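Side-chain contact in hypothetical protein (Geobacillus stearothermophilus, PDB 1U84), which is of unknown function but folds as a small all-helical protein with a DUF1871 family domain: residues F23-K27 / D28-V32. Sequence-based numbering, arbitrary orientation.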
loop_
_atom_site.group_PDB
_atom_site.type_symbol
_atom_site.label_atom_id
_atom_site.label_comp_id
_atom_site.label_asym_id
_atom_site.label_seq_id
_atom_site.Cartn_x
_atom_site.Cartn_y
_atom_site.Cartn_z
ATOM N N PHE A 23 -3.496 -7.453 9.436
ATOM C CA PHE A 23 -3.378 -8.129 10.737
ATOM C C PHE A 23 -4.615 -7.949 11.627
ATOM O O PHE A 23 -4.583 -8.260 12.823
ATOM C CB PHE A 23 -2.085 -7.685 11.427
ATOM C CG PHE A 23 -0.851 -8.050 10.659
ATOM C CD1 PHE A 23 -0.602 -9.384 10.320
ATOM C CD2 PHE A 23 0.040 -7.067 10.233
ATOM C CE1 PHE A 23 0.552 -9.738 9.587
ATOM C CE2 PHE A 23 1.188 -7.404 9.487
ATOM C CZ PHE A 23 1.425 -8.744 9.157
ATOM N N GLY A 24 -5.707 -7.441 11.056
ATOM C CA GLY A 24 -6.964 -7.325 11.826
ATOM C C GLY A 24 -6.836 -6.385 13.016
ATOM O O GLY A 24 -7.292 -6.670 14.131
ATOM N N LEU A 25 -6.207 -5.247 12.767
ATOM C CA LEU A 25 -5.952 -4.235 13.801
ATOM C C LEU A 25 -6.844 -2.993 13.675
ATOM O O LEU A 25 -6.848 -2.117 14.542
ATOM C CB LEU A 25 -4.457 -3.814 13.737
ATOM C CG LEU A 25 -3.386 -4.892 13.952
ATOM C CD1 LEU A 25 -1.991 -4.342 13.607
ATOM C CD2 LEU A 25 -3.394 -5.437 15.383
ATOM N N GLY A 26 -7.627 -2.941 12.598
ATOM C CA GLY A 26 -8.462 -1.800 12.275
ATOM C C GLY A 26 -7.716 -0.860 11.344
ATOM O O GLY A 26 -6.483 -0.771 11.391
ATOM N N LYS A 27 -8.482 -0.125 10.544
ATOM C CA LYS A 27 -7.913 0.738 9.492
ATOM C C LYS A 27 -7.020 1.861 10.026
ATOM O O LYS A 27 -6.178 2.382 9.284
ATOM C CB LYS A 27 -9.025 1.285 8.579
ATOM C CG LYS A 27 -9.957 2.336 9.224
ATOM C CD LYS A 27 -11.166 2.614 8.316
ATOM C CE LYS A 27 -12.081 3.676 8.912
ATOM N NZ LYS A 27 -13.067 4.200 7.904
ATOM N N ASP A 28 -7.185 2.228 11.298
ATOM C CA ASP A 28 -6.442 3.358 11.882
ATOM C C ASP A 28 -5.068 3.006 12.438
ATOM O O ASP A 28 -4.325 3.881 12.896
ATOM C CB ASP A 28 -7.279 3.984 13.011
ATOM C CG ASP A 28 -8.386 4.848 12.496
ATOM O OD1 ASP A 28 -8.340 5.229 11.312
ATOM O OD2 ASP A 28 -9.301 5.166 13.284
ATOM N N ALA A 29 -4.716 1.724 12.422
ATOM C CA ALA A 29 -3.483 1.272 13.030
ATOM C C ALA A 29 -2.273 1.443 12.102
ATOM O O ALA A 29 -1.145 1.092 12.481
ATOM C CB ALA A 29 -3.611 -0.209 13.455
ATOM N N TYR A 30 -2.517 1.925 10.879
ATOM C CA TYR A 30 -1.465 1.859 9.830
ATOM C C TYR A 30 -1.088 3.174 9.193
ATOM O O TYR A 30 -0.573 3.194 8.070
ATOM C CB TYR A 30 -1.905 0.908 8.705
ATOM C CG TYR A 30 -2.275 -0.505 9.138
ATOM C CD1 TYR A 30 -1.310 -1.515 9.199
ATOM C CD2 TYR A 30 -3.615 -0.829 9.399
ATOM C CE1 TYR A 30 -1.660 -2.814 9.574
ATOM C CE2 TYR A 30 -3.983 -2.132 9.774
ATOM C CZ TYR A 30 -3.023 -3.114 9.805
ATOM O OH TYR A 30 -3.404 -4.384 10.152
ATOM N N ASP A 31 -1.323 4.293 9.877
ATOM C CA ASP A 31 -1.073 5.604 9.240
ATOM C C ASP A 31 0.364 5.777 8.773
ATOM O O ASP A 31 0.610 6.364 7.698
ATOM C CB ASP A 31 -1.440 6.758 10.187
ATOM C CG ASP A 31 -2.925 6.845 10.466
ATOM O OD1 ASP A 31 -3.743 6.228 9.741
ATOM O OD2 ASP A 31 -3.270 7.567 11.415
ATOM N N VAL A 32 1.317 5.268 9.546
ATOM C CA VAL A 32 2.748 5.408 9.208
ATOM C C VAL A 32 3.041 4.588 7.930
ATOM O O VAL A 32 3.629 5.084 6.955
ATOM C CB VAL A 32 3.600 4.945 10.383
ATOM C CG1 VAL A 32 5.074 4.833 9.995
ATOM C CG2 VAL A 32 3.409 5.917 11.544
HETATM O O HOH W 1 -4.150 3.756 8.491
#
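The phenol oxygen of Y30 receives the backbone N-H of F23: F23 N lies 3.2 Å from Y30 OH, near the plane of the tyrosine ring, and the bond is fairly straight at 156°. L25 crosses the Y30 side chain at about a right angle, bringing its CD1 to 3.7 Å from Y30 OH. Alongside, the methyl of A29 sits with its CB 3.7 Å from L25 CB and lies over one face of the Y30 ring, offset toward the rim. With CG anti to its own carbonyl carbon (chi1 -55°), Y30 sends its ring back along the loop, where CE2 passes 3.3 Å from G26 O. That same carbonyl takes the N-H of A29, closing a type I beta turn over K27 and D28, with A29 N 3.2 Å from G26 O and well above the carbonyl plane. A water donates to K27 O at 2.6 Å and to D31 OD1, four residues further on, bridging the loop to the start of helix 31-41. At the hydroxyl end, D21 is hydrogen-bonded through its carboxylate to Y30 OH and to the backbone N-H groups of L25 and G26. A phenylalanine in place of Y30 would probably leave F23 N without this acceptor and take away one of the three partners of the D21 carboxylate. Since the hydroxyl accepts from F23 N and also pairs with D21, this N-cap residue ties the loop after helix 8-20 to the next helix through the polar end of a buried side chain.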